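Local atomic coordinates of putative uncharacterized protein (Dictyostelium purpureum, PDB entry 4R12), a protein that is an essential component of gamma-secretase, probably recruiting substrates such as Notch and amyloid precursor protein for cleavage within the membrane. Residues K66-V71 and N87-E92. Residues are numbered along the deposited sequence; the frame is centred on the assembly and turned at random.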
ATOM      1  N   LYS A  66     -13.069 -22.340  30.529  1.00 61.60           N
ATOM      2  CA  LYS A  66     -13.636 -21.033  30.250  1.00 62.49           C
ATOM      3  C   LYS A  66     -12.840 -20.359  29.122  1.00 58.51           C
ATOM      4  O   LYS A  66     -13.323 -20.224  28.002  1.00 59.10           O
ATOM      5  CB  LYS A  66     -13.640 -20.163  31.514  1.00 61.63           C
ATOM      6  CG  LYS A  66     -14.148 -18.740  31.298  1.00 62.00           C
ATOM      7  CD  LYS A  66     -13.915 -17.858  32.524  1.00 63.56           C
ATOM      8  CE  LYS A  66     -14.893 -18.175  33.650  1.00 66.75           C
ATOM      9  NZ  LYS A  66     -16.302 -17.805  33.308  1.00 64.53           N
ATOM     10  N   ASP A  67     -11.606 -19.970  29.412  1.00 56.47           N
ATOM     11  CA  ASP A  67     -10.840 -19.136  28.493  1.00 52.79           C
ATOM     12  C   ASP A  67     -10.217 -19.935  27.343  1.00 52.19           C
ATOM     13  O   ASP A  67      -9.395 -20.821  27.568  1.00 50.49           O
ATOM     14  CB  ASP A  67      -9.757 -18.380  29.269  1.00 52.52           C
ATOM     15  CG  ASP A  67     -10.337 -17.540  30.407  1.00 56.15           C
ATOM     16  OD1 ASP A  67     -11.476 -17.041  30.251  1.00 52.69           O
ATOM     17  OD2 ASP A  67      -9.660 -17.386  31.451  1.00 56.14           O
ATOM     18  N   ILE A  68     -10.609 -19.610  26.114  1.00 50.06           N
ATOM     19  CA  ILE A  68     -10.129 -20.338  24.939  1.00 47.11           C
ATOM     20  C   ILE A  68      -9.462 -19.424  23.904  1.00 43.41           C
ATOM     21  O   ILE A  68     -10.042 -18.411  23.514  1.00 41.03           O
ATOM     22  CB  ILE A  68     -11.291 -21.093  24.253  1.00 50.95           C
ATOM     23  CG1 ILE A  68     -11.937 -22.083  25.229  1.00 55.40           C
ATOM     24  CG2 ILE A  68     -10.808 -21.805  22.987  1.00 48.18           C
ATOM     25  CD1 ILE A  68     -13.216 -22.718  24.709  1.00 58.34           C
ATOM     26  N   ILE A  69      -8.247 -19.788  23.483  1.00 44.08           N
ATOM     27  CA  ILE A  69      -7.602 -19.209  22.301  1.00 39.38           C
ATOM     28  C   ILE A  69      -7.794 -20.145  21.109  1.00 39.66           C
ATOM     29  O   ILE A  69      -7.189 -21.216  21.045  1.00 41.39           O
ATOM     30  CB  ILE A  69      -6.090 -18.981  22.498  1.00 40.46           C
ATOM     31  CG1 ILE A  69      -5.820 -18.095  23.718  1.00 40.78           C
ATOM     32  CG2 ILE A  69      -5.465 -18.377  21.224  1.00 37.19           C
ATOM     33  CD1 ILE A  69      -6.506 -16.754  23.647  1.00 36.69           C
ATOM     34  N   VAL A  70      -8.642 -19.740  20.171  1.00 39.53           N
ATOM     35  CA  VAL A  70      -8.909 -20.545  18.984  1.00 38.52           C
ATOM     36  C   VAL A  70      -7.774 -20.431  17.973  1.00 36.19           C
ATOM     37  O   VAL A  70      -7.363 -19.330  17.595  1.00 35.16           O
ATOM     38  CB  VAL A  70     -10.231 -20.135  18.309  1.00 37.28           C
ATOM     39  CG1 VAL A  70     -10.468 -20.955  17.043  1.00 38.88           C
ATOM     40  CG2 VAL A  70     -11.394 -20.300  19.275  1.00 42.10           C
ATOM     41  N   VAL A  71      -7.265 -21.580  17.544  1.00 36.81           N
ATOM     42  CA  VAL A  71      -6.258 -21.646  16.489  1.00 36.63           C
ATOM     43  C   VAL A  71      -6.952 -22.041  15.194  1.00 36.44           C
ATOM     44  O   VAL A  71      -7.590 -23.090  15.128  1.00 38.78           O
ATOM     45  CB  VAL A  71      -5.150 -22.658  16.820  1.00 38.59           C
ATOM     46  CG1 VAL A  71      -4.097 -22.665  15.729  1.00 36.02           C
ATOM     47  CG2 VAL A  71      -4.527 -22.331  18.172  1.00 36.85           C
ATOM     48  N   ASN A  87     -20.035 -19.344  21.923  1.00 58.93           N
ATOM     49  CA  ASN A  87     -19.769 -20.377  22.913  1.00 62.61           C
ATOM     50  C   ASN A  87     -20.118 -19.933  24.333  1.00 65.54           C
ATOM     51  O   ASN A  87     -20.134 -18.767  24.637  1.00 65.52           O
ATOM     52  CB  ASN A  87     -18.309 -20.780  22.860  1.00 61.94           C
ATOM     53  CG  ASN A  87     -18.000 -21.978  23.709  1.00 63.89           C
ATOM     54  OD1 ASN A  87     -18.421 -22.060  24.856  1.00 68.21           O
ATOM     55  ND2 ASN A  87     -17.251 -22.912  23.162  1.00 63.54           N
ATOM     56  N   LYS A  88     -20.418 -20.869  25.207  1.00 66.10           N
ATOM     57  CA  LYS A  88     -20.743 -20.529  26.592  1.00 67.61           C
ATOM     58  C   LYS A  88     -19.455 -20.189  27.300  1.00 65.94           C
ATOM     59  O   LYS A  88     -19.406 -19.394  28.208  1.00 64.97           O
ATOM     60  CB  LYS A  88     -21.429 -21.708  27.256  1.00 69.42           C
ATOM     61  CG  LYS A  88     -22.336 -22.469  26.308  1.00 70.13           C
ATOM     62  CD  LYS A  88     -21.967 -23.935  26.262  1.00 72.46           C
ATOM     63  CE  LYS A  88     -20.721 -24.156  25.424  1.00 71.54           C
ATOM     64  NZ  LYS A  88     -21.028 -23.970  23.988  1.00 68.82           N
ATOM     65  N   SER A  89     -18.393 -20.810  26.841  1.00 67.52           N
ATOM     66  CA  SER A  89     -17.070 -20.386  27.168  1.00 66.72           C
ATOM     67  C   SER A  89     -16.946 -19.119  26.381  1.00 63.48           C
ATOM     68  O   SER A  89     -17.737 -18.876  25.489  1.00 63.33           O
ATOM     69  CB  SER A  89     -16.086 -21.425  26.668  1.00 64.78           C
ATOM     70  OG  SER A  89     -16.167 -22.606  27.430  1.00 68.15           O
ATOM     71  N   LYS A  90     -15.993 -18.290  26.727  1.00 59.87           N
ATOM     72  CA  LYS A  90     -15.826 -17.054  26.012  1.00 57.80           C
ATOM     73  C   LYS A  90     -14.521 -17.159  25.282  1.00 54.09           C
ATOM     74  O   LYS A  90     -13.559 -17.668  25.817  1.00 51.71           O
ATOM     75  CB  LYS A  90     -15.866 -15.869  26.956  1.00 56.80           C
ATOM     76  CG  LYS A  90     -16.355 -14.585  26.325  1.00 56.23           C
ATOM     77  CD  LYS A  90     -15.558 -13.399  26.847  1.00 56.33           C
ATOM     78  CE  LYS A  90     -16.446 -12.209  27.176  1.00 59.17           C
ATOM     79  NZ  LYS A  90     -16.853 -11.356  26.017  1.00 56.60           N
ATOM     80  N   ILE A  91     -14.531 -16.715  24.039  1.00 51.88           N
ATOM     81  CA  ILE A  91     -13.358 -16.757  23.202  1.00 46.26           C
ATOM     82  C   ILE A  91     -12.463 -15.623  23.602  1.00 42.45           C
ATOM     83  O   ILE A  91     -12.892 -14.536  23.681  1.00 43.46           O
ATOM     84  CB  ILE A  91     -13.756 -16.608  21.741  1.00 45.82           C
ATOM     85  CG1 ILE A  91     -12.533 -16.590  20.865  1.00 42.55           C
ATOM     86  CG2 ILE A  91     -14.559 -15.349  21.552  1.00 44.35           C
ATOM     87  CD1 ILE A  91     -12.865 -16.980  19.459  1.00 43.87           C
ATOM     88  N   GLU A  92     -11.218 -15.907  23.868  1.00 37.58           N
ATOM     89  CA  GLU A  92     -10.301 -14.894  24.399  1.00 37.44           C
ATOM     90  C   GLU A  92      -9.299 -14.407  23.350  1.00 34.70           C
ATOM     91  O   GLU A  92      -8.571 -13.439  23.561  1.00 33.37           O
ATOM     92  CB  GLU A  92      -9.564 -15.441  25.620  1.00 40.22           C
ATOM     93  CG  GLU A  92     -10.479 -15.712  26.808  1.00 44.54           C
ATOM     94  CD  GLU A  92     -11.096 -14.443  27.383  1.00 45.22           C
ATOM     95  OE1 GLU A  92     -10.606 -13.340  27.064  1.00 43.16           O
ATOM     96  OE2 GLU A  92     -12.076 -14.551  28.164  1.00 45.29           O
TER
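Glu92 N donates to Ile68 O (2.8 Å, N-H...O angle 171°), a backbone bond that joins two strands paired in parallel, whose short axes nevertheless diverge. Beyond it the pairing continues, with backbone bonds from Val70 to Gly93 and Ile95, while on the other side of strand 67-72 backbone bonds link Ile69 to Ile46 and Tyr48 of strand 43-50.

Apolar side chains meet on the face that carries Ile68, Val70 and Ile91. With CG1 anti to its backbone N (chi1 178°), Ile91 brings CD1 to 3.6 Å from Val70 CG2. Further back, Ile68 CD1 lies 3.7 Å from Ser89 CB; a small serine fits here, its OG bonded to Gln65 O. Beta-branched isoleucine and valine favour extended backbone and give apolar bulk.

On the face bearing Asp67 and Ile69, Glu92 CG rests 3.7 Å from Asp67 CB, and Glu92 CB sits 3.9 Å from Ile69 CD1. Both acids are partly exposed, where carboxylates can stay solvated. Their planes are 85° apart, and Asp67 OD1 comes within 3.3 Å of Glu92 OE2, a like-charge approach that might favour protonation of one. An alanine in place of Glu92 would probably leave Asp67 CB and OD1 without the packing of the CG methylene and Asn43 without its weak bond to OE1.

Strand 67-72, helix 79-83 and strand 90-96 form a beta-alpha-beta unit, here part of nicastrin's small lobe.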